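PDB 4WT7: ABC transporter substrate binding protein (Ribose) from Agrobacterium vitis S4, which probably serves as the carbohydrate-binding component of an ABC importer, and here holds the sugar alcohol D-allitol between its two lobes. Local coordinates for residues A[30-41]-A[61-72]; A[46-57]-A[273-284]. All coordinates share one frame; numbering follows the deposited sequence.

Contact 1 of 2, residues A[30-41]-A[61-72]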
loop_
_atom_site.group_PDB
_atom_site.type_symbol
_atom_site.label_atom_id
_atom_site.label_comp_id
_atom_site.label_asym_id
_atom_site.label_seq_id
_atom_site.Cartn_x
_atom_site.Cartn_y
_atom_site.Cartn_z
ATOM N N LEU A 30 1.101 -21.762 -17.174
ATOM C CA LEU A 30 1.420 -20.641 -18.039
ATOM C C LEU A 30 2.474 -21.056 -19.044
ATOM O O LEU A 30 3.152 -20.215 -19.643
ATOM C CB LEU A 30 1.894 -19.441 -17.217
ATOM C CG LEU A 30 0.808 -18.762 -16.358
ATOM C CD1 LEU A 30 1.405 -17.588 -15.603
ATOM C CD2 LEU A 30 -0.364 -18.288 -17.162
ATOM N N LYS A 31 2.591 -22.368 -19.255
ATOM C CA LYS A 31 3.607 -22.893 -20.157
ATOM C C LYS A 31 3.378 -22.233 -21.516
ATOM O O LYS A 31 2.235 -22.039 -21.928
ATOM C CB LYS A 31 3.520 -24.426 -20.223
ATOM C CG LYS A 31 4.490 -25.063 -21.197
ATOM C CD LYS A 31 4.394 -26.599 -21.175
ATOM C CE LYS A 31 5.274 -27.271 -22.278
ATOM N NZ LYS A 31 6.764 -27.112 -22.089
ATOM N N GLY A 32 4.448 -21.818 -22.180
ATOM C CA GLY A 32 4.332 -21.155 -23.463
ATOM C C GLY A 32 3.784 -19.738 -23.447
ATOM O O GLY A 32 3.640 -19.152 -24.500
ATOM N N LYS A 33 3.489 -19.166 -22.278
ATOM C CA LYS A 33 2.973 -17.794 -22.221
ATOM C C LYS A 33 4.063 -16.835 -21.792
ATOM O O LYS A 33 4.981 -17.192 -21.049
ATOM C CB LYS A 33 1.812 -17.665 -21.219
ATOM C CG LYS A 33 0.708 -18.666 -21.427
ATOM C CD LYS A 33 0.013 -18.472 -22.789
ATOM C CE LYS A 33 -1.038 -19.544 -23.016
ATOM N NZ LYS A 33 -1.790 -19.226 -24.249
ATOM N N ARG A 34 3.959 -15.607 -22.260
ATOM C CA ARG A 34 4.836 -14.536 -21.787
ATOM C C ARG A 34 3.981 -13.557 -20.988
ATOM O O ARG A 34 2.953 -13.062 -21.486
ATOM C CB ARG A 34 5.499 -13.836 -22.981
ATOM C CG ARG A 34 6.654 -14.629 -23.594
ATOM C CD ARG A 34 6.907 -14.333 -25.077
ATOM N NE ARG A 34 6.992 -12.895 -25.384
ATOM C CZ ARG A 34 6.028 -12.171 -25.966
ATOM N NH1 ARG A 34 6.216 -10.882 -26.190
ATOM N NH2 ARG A 34 4.884 -12.711 -26.346
ATOM N N ILE A 35 4.396 -13.276 -19.749
ATOM C CA ILE A 35 3.654 -12.365 -18.881
ATOM C C ILE A 35 4.475 -11.116 -18.536
ATOM O O ILE A 35 5.556 -11.231 -17.942
ATOM C CB ILE A 35 3.229 -13.071 -17.547
ATOM C CG1 ILE A 35 2.480 -14.373 -17.832
ATOM C CG2 ILE A 35 2.389 -12.129 -16.691
ATOM C CD1 ILE A 35 1.430 -14.286 -18.916
ATOM N N GLY A 36 3.975 -9.945 -18.935
ATOM C CA GLY A 36 4.597 -8.672 -18.617
ATOM C C GLY A 36 4.327 -8.361 -17.151
ATOM O O GLY A 36 3.179 -8.396 -16.721
ATOM N N ILE A 37 5.370 -8.057 -16.379
ATOM C CA ILE A 37 5.159 -7.687 -14.978
ATOM C C ILE A 37 5.777 -6.341 -14.710
ATOM O O ILE A 37 6.989 -6.225 -14.703
ATOM C CB ILE A 37 5.812 -8.718 -14.030
ATOM C CG1 ILE A 37 5.171 -10.091 -14.211
ATOM C CG2 ILE A 37 5.686 -8.293 -12.544
ATOM C CD1 ILE A 37 5.966 -11.153 -13.570
ATOM N N SER A 38 4.946 -5.332 -14.487
ATOM C CA SER A 38 5.390 -3.935 -14.351
ATOM C C SER A 38 5.039 -3.378 -12.980
ATOM O O SER A 38 3.879 -3.406 -12.588
ATOM C CB SER A 38 4.721 -3.052 -15.420
ATOM O OG SER A 38 4.996 -1.659 -15.242
ATOM N N THR A 39 6.044 -2.866 -12.251
ATOM C CA THR A 39 5.806 -2.265 -10.937
ATOM C C THR A 39 6.251 -0.803 -10.943
ATOM O O THR A 39 7.220 -0.464 -11.612
ATOM C CB THR A 39 6.539 -3.034 -9.819
ATOM O OG1 THR A 39 6.200 -2.478 -8.552
ATOM C CG2 THR A 39 8.026 -2.994 -9.965
ATOM N N ALA A 40 5.539 0.062 -10.213
ATOM C CA ALA A 40 5.976 1.445 -10.064
ATOM C C ALA A 40 7.372 1.497 -9.386
ATOM O O ALA A 40 8.189 2.348 -9.714
ATOM C CB ALA A 40 4.977 2.241 -9.264
ATOM N N GLY A 41 7.634 0.600 -8.433
ATOM C CA GLY A 41 8.956 0.527 -7.799
ATOM C C GLY A 41 9.133 -0.747 -6.999
ATOM O O GLY A 41 8.229 -1.582 -6.968
ATOM N N LEU A 61 4.598 -21.540 -12.634
ATOM C CA LEU A 61 3.578 -22.054 -13.528
ATOM C C LEU A 61 4.100 -22.328 -14.927
ATOM O O LEU A 61 3.325 -22.644 -15.822
ATOM C CB LEU A 61 2.389 -21.093 -13.606
ATOM C CG LEU A 61 1.672 -20.953 -12.266
ATOM C CD1 LEU A 61 0.676 -19.816 -12.223
ATOM C CD2 LEU A 61 0.974 -22.240 -11.916
ATOM N N GLY A 62 5.406 -22.177 -15.118
ATOM C CA GLY A 62 6.041 -22.465 -16.401
ATOM C C GLY A 62 6.040 -21.365 -17.466
ATOM O O GLY A 62 6.408 -21.631 -18.632
ATOM N N GLY A 63 5.623 -20.153 -17.082
ATOM C CA GLY A 63 5.544 -19.024 -18.009
ATOM C C GLY A 63 6.852 -18.248 -18.000
ATOM O O GLY A 63 7.739 -18.530 -17.202
ATOM N N GLU A 64 6.969 -17.285 -18.896
ATOM C CA GLU A 64 8.173 -16.476 -19.012
ATOM C C GLU A 64 7.845 -15.039 -18.651
ATOM O O GLU A 64 7.071 -14.359 -19.363
ATOM C CB GLU A 64 8.754 -16.586 -20.428
ATOM C CG GLU A 64 9.941 -15.641 -20.742
ATOM C CD GLU A 64 10.400 -15.768 -22.195
ATOM O OE1 GLU A 64 10.723 -16.925 -22.606
ATOM O OE2 GLU A 64 10.386 -14.745 -22.928
ATOM N N PRO A 65 8.388 -14.573 -17.515
ATOM C CA PRO A 65 8.088 -13.195 -17.102
ATOM C C PRO A 65 8.937 -12.162 -17.825
ATOM O O PRO A 65 10.120 -12.371 -18.085
ATOM C CB PRO A 65 8.419 -13.183 -15.608
ATOM C CG PRO A 65 9.379 -14.296 -15.400
ATOM C CD PRO A 65 9.075 -15.342 -16.460
ATOM N N LEU A 66 8.319 -11.037 -18.162
ATOM C CA LEU A 66 9.043 -9.892 -18.663
ATOM C C LEU A 66 8.864 -8.833 -17.602
ATOM O O LEU A 66 7.861 -8.114 -17.592
ATOM C CB LEU A 66 8.454 -9.384 -19.992
ATOM C CG LEU A 66 8.642 -10.211 -21.260
ATOM C CD1 LEU A 66 7.695 -11.400 -21.368
ATOM C CD2 LEU A 66 8.508 -9.286 -22.483
ATOM N N ALA A 67 9.833 -8.747 -16.698
ATOM C CA ALA A 67 9.651 -7.973 -15.476
ATOM C C ALA A 67 10.433 -6.663 -15.522
ATOM O O ALA A 67 11.645 -6.661 -15.730
ATOM C CB ALA A 67 10.031 -8.784 -14.260
ATOM N N VAL A 68 9.700 -5.584 -15.313
ATOM C CA VAL A 68 10.189 -4.233 -15.472
ATOM C C VAL A 68 9.805 -3.437 -14.204
ATOM O O VAL A 68 8.655 -3.490 -13.702
ATOM C CB VAL A 68 9.660 -3.571 -16.794
ATOM C CG1 VAL A 68 10.374 -4.111 -17.989
ATOM C CG2 VAL A 68 8.148 -3.753 -16.953
ATOM N N ASP A 69 10.830 -2.806 -13.627
ATOM C CA ASP A 69 10.732 -1.955 -12.463
ATOM C C ASP A 69 10.927 -0.469 -12.818
ATOM O O ASP A 69 11.950 -0.075 -13.361
ATOM C CB ASP A 69 11.833 -2.402 -11.509
ATOM C CG ASP A 69 11.846 -1.637 -10.167
ATOM O OD1 ASP A 69 11.050 -0.693 -9.962
ATOM O OD2 ASP A 69 12.691 -1.983 -9.321
ATOM N N ALA A 70 9.975 0.371 -12.456
ATOM C CA ALA A 70 10.088 1.770 -12.840
ATOM C C ALA A 70 11.009 2.598 -11.929
ATOM O O ALA A 70 11.277 3.753 -12.229
ATOM C CB ALA A 70 8.737 2.389 -12.917
ATOM N N GLY A 71 11.486 2.022 -10.839
ATOM C CA GLY A 71 12.329 2.759 -9.882
ATOM C C GLY A 71 11.667 4.060 -9.417
ATOM O O GLY A 71 12.335 5.041 -9.054
ATOM N N ARG A 72 10.337 4.051 -9.451
ATOM C CA ARG A 72 9.502 5.127 -8.936
ATOM C C ARG A 72 9.656 6.414 -9.735
ATOM O O ARG A 72 9.481 7.496 -9.217
ATOM C CB ARG A 72 9.807 5.361 -7.468
ATOM C CG ARG A 72 9.190 4.326 -6.565
ATOM C CD ARG A 72 7.719 4.566 -6.450
ATOM N NE ARG A 72 7.040 3.487 -5.769
ATOM C CZ ARG A 72 5.731 3.459 -5.534
ATOM N NH1 ARG A 72 4.946 4.454 -5.962
ATOM N NH2 ARG A 72 5.215 2.438 -4.856
HETATM O O HOH W 1 9.874 -12.513 -24.235
#
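The backbone N of Leu-30 gives its hydrogen to Leu-61 O at 2.7 Å, tying the two segments together just ahead of their strands. Beside this bond the leucine side chains meet obliquely, Leu-30 CG lying 3.9 Å from Leu-61 CB. From Lys-33 onward the pairing is a regular parallel ladder: Ile-35, Ile-37 and Thr-39 each donate to and accept from the neighbouring segment. The two strands and helix 45-60 make a beta-alpha-beta unit of the Rossmann-like N-terminal lobe, with 64-69 at the sheet edge. On the face shared with that helix, Ile-37 CD1 runs alongside the proline ring, 3.8 Å from Pro-65 CB. The other face carries Arg-34 and Glu-64 side by side, their charged planes nearly perpendicular (85°). The arginine chain bends at chi3 (49°), turning NE to a water that donates to Glu-64 OE2, while NH1 binds Gln-87 O. At the strand's last residue, Asp-69 OD1 takes the N-H of Gly-71 in an Asx turn, and OD2 bonds to Thr-42 OG1. Arg-72 N donates to Ala-40 O at 2.8 Å. Ala-40 CB sits over the centre of the Arg-72 guanidinium, which pairs with Asp-47 and touches the allitol.

Contact 2 of 2, residues A[46-57]-A[273-284]; sequences FDLQAYNAQIAE and QQPAELGRQAIQ. With X9X (D-allitol), chain C.
Phe-46 is sandwiched between protein and ligand: Pro-275 CB lies over one ring face, 4.0 Å from the centroid in a CH-pi contact. Allitol OAB lies over the opposite face, 3.2 Å from Phe-46 CZ. With CG anti to the backbone N (chi1 180°), the ring reaches across to Gln-273, whose amide plane is only 22° from the ring plane. Gln-273 NE2 gives a nearly straight bond to OAB (2.9 Å), and its OE1 is held by Ser-132. Asp-47 OD1 accepts from allitol OAE, so both segments contribute directly to the sugar-alcohol pocket.

Packing is tightest where the helices cross at -36°, their axes 7.1 Å apart. Gly-279 makes this possible, its CA 3.8 Å from Ala-50 O, with Ala-53 CB set against Ala-276 O. Deeper in, Gln-54 CG rests on Gly-279 O while its NE2 bonds back to Ala-50 O, and Ile-283 slots in between Gln-54 and Glu-57. The other flank is looser and watered. One water joins Gln-49 OE1 to Ala-276 N, and a second joins Ala-53 O to Arg-280 NH1, whose guanidinium also makes a salt bridge to Glu-277. Farther along, Gln-284 NE2 reaches Glu-57 OE2 at 3.0 Å, an oxygen that also pairs with Arg-60.

Beneath the pair lies the parallel sheet of the N-terminal lobe: Gln-54 and Ile-283 both touch Val-93 of strand 91-95, while Tyr-51 and Ile-55 lean on strands 34-39 and 64-69.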
loop_
_atom_site.group_PDB
_atom_site.type_symbol
_atom_site.label_atom_id
_atom_site.label_comp_id
_atom_site.label_asym_id
_atom_site.label_seq_id
_atom_site.Cartn_x
_atom_site.Cartn_y
_atom_site.Cartn_z
ATOM N N PHE A 46 6.448 -3.762 0.901
ATOM C CA PHE A 46 5.249 -4.205 0.218
ATOM C C PHE A 46 5.552 -4.414 -1.276
ATOM O O PHE A 46 5.239 -5.480 -1.866
ATOM C CB PHE A 46 4.122 -3.200 0.414
ATOM C CG PHE A 46 2.850 -3.582 -0.272
ATOM C CD1 PHE A 46 2.645 -3.264 -1.597
ATOM C CD2 PHE A 46 1.856 -4.250 0.414
ATOM C CE1 PHE A 46 1.477 -3.609 -2.230
ATOM C CE2 PHE A 46 0.677 -4.603 -0.212
ATOM C CZ PHE A 46 0.490 -4.289 -1.538
ATOM N N ASP A 47 6.194 -3.420 -1.881
ATOM C CA ASP A 47 6.382 -3.418 -3.317
ATOM C C ASP A 47 7.319 -4.522 -3.777
ATOM O O ASP A 47 7.039 -5.199 -4.755
ATOM C CB ASP A 47 6.930 -2.069 -3.793
ATOM C CG ASP A 47 6.041 -0.907 -3.436
ATOM O OD1 ASP A 47 5.035 -1.067 -2.703
ATOM O OD2 ASP A 47 6.369 0.208 -3.894
ATOM N N LEU A 48 8.453 -4.661 -3.089
ATOM C CA LEU A 48 9.419 -5.706 -3.389
ATOM C C LEU A 48 8.779 -7.098 -3.279
ATOM O O LEU A 48 8.917 -7.919 -4.163
ATOM C CB LEU A 48 10.628 -5.617 -2.430
ATOM C CG LEU A 48 11.737 -6.612 -2.750
ATOM C CD1 LEU A 48 12.145 -6.515 -4.187
ATOM C CD2 LEU A 48 12.954 -6.414 -1.837
ATOM N N GLN A 49 8.064 -7.336 -2.193
ATOM C CA GLN A 49 7.389 -8.628 -1.970
ATOM C C GLN A 49 6.380 -9.037 -3.073
ATOM O O GLN A 49 6.377 -10.161 -3.573
ATOM C CB GLN A 49 6.654 -8.555 -0.652
ATOM C CG GLN A 49 7.560 -8.489 0.555
ATOM C CD GLN A 49 8.125 -9.852 0.882
ATOM O OE1 GLN A 49 7.379 -10.822 1.132
ATOM N NE2 GLN A 49 9.436 -9.955 0.814
ATOM N N ALA A 50 5.507 -8.108 -3.415
ATOM C CA ALA A 50 4.490 -8.313 -4.440
ATOM C C ALA A 50 5.121 -8.532 -5.828
ATOM O O ALA A 50 4.718 -9.388 -6.582
ATOM C CB ALA A 50 3.546 -7.061 -4.459
ATOM N N TYR A 51 6.100 -7.712 -6.164
ATOM C CA TYR A 51 6.845 -7.851 -7.398
ATOM C C TYR A 51 7.554 -9.192 -7.475
ATOM O O TYR A 51 7.313 -9.962 -8.409
ATOM C CB TYR A 51 7.819 -6.678 -7.535
ATOM C CG TYR A 51 8.618 -6.567 -8.837
ATOM C CD1 TYR A 51 7.987 -6.322 -10.059
ATOM C CD2 TYR A 51 10.010 -6.650 -8.821
ATOM C CE1 TYR A 51 8.713 -6.189 -11.226
ATOM C CE2 TYR A 51 10.752 -6.524 -9.974
ATOM C CZ TYR A 51 10.092 -6.281 -11.178
ATOM O OH TYR A 51 10.817 -6.134 -12.329
ATOM N N ASN A 52 8.410 -9.514 -6.506
ATOM C CA ASN A 52 9.108 -10.808 -6.549
ATOM C C ASN A 52 8.190 -12.051 -6.617
ATOM O O ASN A 52 8.472 -13.021 -7.342
ATOM C CB ASN A 52 10.090 -10.929 -5.371
ATOM C CG ASN A 52 11.319 -10.069 -5.579
ATOM O OD1 ASN A 52 11.546 -9.579 -6.674
ATOM N ND2 ASN A 52 12.117 -9.884 -4.527
ATOM N N ALA A 53 7.094 -12.012 -5.875
ATOM C CA ALA A 53 6.197 -13.152 -5.806
ATOM C C ALA A 53 5.470 -13.350 -7.123
ATOM O O ALA A 53 5.061 -14.457 -7.436
ATOM C CB ALA A 53 5.190 -12.962 -4.683
ATOM N N GLN A 54 5.265 -12.280 -7.883
ATOM C CA GLN A 54 4.657 -12.431 -9.205
ATOM C C GLN A 54 5.658 -13.138 -10.138
ATOM O O GLN A 54 5.327 -14.086 -10.851
ATOM C CB GLN A 54 4.327 -11.065 -9.814
ATOM C CG GLN A 54 3.089 -10.413 -9.336
ATOM C CD GLN A 54 2.949 -9.013 -9.905
ATOM O OE1 GLN A 54 2.419 -8.834 -10.999
ATOM N NE2 GLN A 54 3.452 -8.012 -9.171
ATOM N N ILE A 55 6.889 -12.670 -10.106
ATOM C CA ILE A 55 7.915 -13.211 -10.965
ATOM C C ILE A 55 8.065 -14.695 -10.638
ATOM O O ILE A 55 8.031 -15.543 -11.524
ATOM C CB ILE A 55 9.216 -12.453 -10.724
ATOM C CG1 ILE A 55 9.098 -11.040 -11.302
ATOM C CG2 ILE A 55 10.398 -13.209 -11.286
ATOM C CD1 ILE A 55 10.271 -10.113 -10.971
ATOM N N ALA A 56 8.202 -14.992 -9.346
ATOM C CA ALA A 56 8.326 -16.362 -8.872
ATOM C C ALA A 56 7.173 -17.199 -9.388
ATOM O O ALA A 56 7.384 -18.293 -9.901
ATOM C CB ALA A 56 8.358 -16.395 -7.339
ATOM N N GLU A 57 5.955 -16.694 -9.239
ATOM C CA GLU A 57 4.768 -17.473 -9.564
ATOM C C GLU A 57 4.658 -17.710 -11.071
ATOM O O GLU A 57 4.232 -18.774 -11.507
ATOM C CB GLU A 57 3.509 -16.799 -9.028
ATOM C CG GLU A 57 2.247 -17.654 -9.131
ATOM C CD GLU A 57 2.290 -18.962 -8.324
ATOM O OE1 GLU A 57 3.352 -19.330 -7.769
ATOM O OE2 GLU A 57 1.243 -19.629 -8.268
ATOM N N GLN A 273 -0.679 -6.180 5.646
ATOM C CA GLN A 273 -1.088 -6.757 4.378
ATOM C C GLN A 273 -0.272 -7.982 4.057
ATOM O O GLN A 273 0.670 -8.334 4.791
ATOM C CB GLN A 273 -0.870 -5.737 3.276
ATOM C CG GLN A 273 -1.754 -4.543 3.407
ATOM C CD GLN A 273 -1.888 -3.770 2.083
ATOM O OE1 GLN A 273 -2.724 -4.100 1.252
ATOM N NE2 GLN A 273 -1.037 -2.775 1.886
ATOM N N GLN A 274 -0.625 -8.616 2.938
ATOM C CA GLN A 274 0.001 -9.858 2.482
ATOM C C GLN A 274 0.449 -9.694 1.022
ATOM O O GLN A 274 -0.189 -10.217 0.094
ATOM C CB GLN A 274 -0.988 -10.998 2.606
ATOM C CG GLN A 274 -1.519 -11.176 4.017
ATOM C CD GLN A 274 -2.238 -12.523 4.221
ATOM O OE1 GLN A 274 -1.585 -13.566 4.350
ATOM N NE2 GLN A 274 -3.576 -12.497 4.301
ATOM N N PRO A 275 1.526 -8.939 0.817
ATOM C CA PRO A 275 1.971 -8.623 -0.542
ATOM C C PRO A 275 2.436 -9.855 -1.329
ATOM O O PRO A 275 2.148 -9.978 -2.520
ATOM C CB PRO A 275 3.099 -7.612 -0.313
ATOM C CG PRO A 275 3.489 -7.784 1.181
ATOM C CD PRO A 275 2.193 -8.093 1.827
ATOM N N ALA A 276 3.132 -10.779 -0.702
ATOM C CA ALA A 276 3.498 -11.961 -1.470
ATOM C C ALA A 276 2.214 -12.699 -1.933
ATOM O O ALA A 276 2.107 -13.101 -3.098
ATOM C CB ALA A 276 4.436 -12.848 -0.693
ATOM N N GLU A 277 1.228 -12.820 -1.046
ATOM C CA GLU A 277 -0.044 -13.432 -1.445
ATOM C C GLU A 277 -0.731 -12.655 -2.564
ATOM O O GLU A 277 -1.240 -13.240 -3.500
ATOM C CB GLU A 277 -1.014 -13.592 -0.276
ATOM C CG GLU A 277 -0.632 -14.675 0.703
ATOM C CD GLU A 277 -0.603 -16.060 0.069
ATOM O OE1 GLU A 277 -1.385 -16.296 -0.884
ATOM O OE2 GLU A 277 0.235 -16.891 0.513
ATOM N N LEU A 278 -0.760 -11.332 -2.466
ATOM C CA LEU A 278 -1.362 -10.530 -3.522
ATOM C C LEU A 278 -0.708 -10.790 -4.872
ATOM O O LEU A 278 -1.392 -10.935 -5.876
ATOM C CB LEU A 278 -1.277 -9.039 -3.188
ATOM C CG LEU A 278 -2.374 -8.629 -2.219
ATOM C CD1 LEU A 278 -1.935 -7.398 -1.417
ATOM C CD2 LEU A 278 -3.680 -8.395 -2.966
ATOM N N GLY A 279 0.615 -10.811 -4.904
ATOM C CA GLY A 279 1.329 -11.089 -6.141
ATOM C C GLY A 279 1.016 -12.465 -6.716
ATOM O O GLY A 279 0.779 -12.613 -7.921
ATOM N N ARG A 280 1.010 -13.486 -5.870
ATOM C CA ARG A 280 0.635 -14.828 -6.339
ATOM C C ARG A 280 -0.789 -14.884 -6.830
ATOM O O ARG A 280 -1.076 -15.487 -7.854
ATOM C CB ARG A 280 0.863 -15.886 -5.245
ATOM C CG ARG A 280 2.296 -16.335 -5.178
ATOM C CD ARG A 280 2.472 -17.543 -4.248
ATOM N NE ARG A 280 2.167 -17.210 -2.862
ATOM C CZ ARG A 280 2.989 -16.561 -2.029
ATOM N NH1 ARG A 280 4.186 -16.147 -2.432
ATOM N NH2 ARG A 280 2.600 -16.319 -0.777
ATOM N N GLN A 281 -1.688 -14.227 -6.124
ATOM C CA GLN A 281 -3.058 -14.188 -6.583
ATOM C C GLN A 281 -3.173 -13.596 -7.974
ATOM O O GLN A 281 -3.875 -14.145 -8.848
ATOM C CB GLN A 281 -3.917 -13.376 -5.643
ATOM C CG GLN A 281 -5.364 -13.752 -5.802
ATOM C CD GLN A 281 -6.267 -12.837 -5.039
ATOM O OE1 GLN A 281 -6.997 -13.280 -4.147
ATOM N NE2 GLN A 281 -6.248 -11.544 -5.390
ATOM N N ALA A 282 -2.490 -12.473 -8.187
ATOM C CA ALA A 282 -2.569 -11.814 -9.494
ATOM C C ALA A 282 -2.208 -12.826 -10.595
ATOM O O ALA A 282 -2.942 -12.974 -11.561
ATOM C CB ALA A 282 -1.655 -10.593 -9.560
ATOM N N ILE A 283 -1.086 -13.529 -10.422
ATOM C CA ILE A 283 -0.633 -14.489 -11.423
ATOM C C ILE A 283 -1.553 -15.722 -11.525
ATOM O O ILE A 283 -1.813 -16.237 -12.628
ATOM C CB ILE A 283 0.812 -14.926 -11.182
ATOM C CG1 ILE A 283 1.723 -13.707 -11.074
ATOM C CG2 ILE A 283 1.284 -15.751 -12.331
ATOM C CD1 ILE A 283 1.506 -12.672 -12.196
ATOM N N GLN A 284 -2.044 -16.198 -10.391
ATOM C CA GLN A 284 -3.065 -17.229 -10.401
ATOM C C GLN A 284 -4.208 -16.746 -11.291
ATOM O O GLN A 284 -4.706 -17.500 -12.130
ATOM C CB GLN A 284 -3.592 -17.551 -8.987
ATOM C CG GLN A 284 -2.671 -18.468 -8.136
ATOM C CD GLN A 284 -2.692 -19.948 -8.583
ATOM O OE1 GLN A 284 -3.742 -20.603 -8.573
ATOM N NE2 GLN A 284 -1.529 -20.470 -8.970
HETATM O OAA X9X C . 1.719 3.842 -2.956
HETATM C CAG X9X C . 2.416 3.751 -1.766
HETATM C CAI X9X C . 2.155 2.580 -0.876
HETATM O OAC X9X C . 0.893 2.658 -0.258
HETATM C CAK X9X C . 2.411 1.286 -1.590
HETATM O OAE X9X C . 3.681 1.395 -2.108
HETATM C CAL X9X C . 2.445 0.100 -0.623
HETATM O OAF X9X C . 3.375 0.297 0.385
HETATM C CAJ X9X C . 1.117 -0.367 -0.062
HETATM O OAD X9X C . 0.671 0.374 1.021
HETATM C CAH X9X C . -0.000 -0.537 -1.071
HETATM O OAB X9X C . -0.958 -1.522 -0.752
HETATM O O HOH W 2 4.396 -10.907 1.997
HETATM O O HOH W 3 5.314 -16.372 -5.509
#

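How the contacts relate
The two contacts lie in the same lobe, their centres about 11 Å apart. Helix 45-60 of contact 2 follows strand 34-39 and precedes strand 64-69, so it is the crossover that connects the two strands of contact 1. Helix 275-290 returns from the far end of the sequence to pack beside it, over the same sheet. Along the chain the segments therefore alternate: 30-41, 46-57, 61-72, 273-284. Direct links include Tyr-51, which packs on Thr-39 and Ala-67. Pocket residues of both contacts meet at the allitol, near the C-terminal ends of strands 34-39 and 64-69, with Arg-72 NH2 and Asp-47 OD2 also bridged to each other at 2.7 Å.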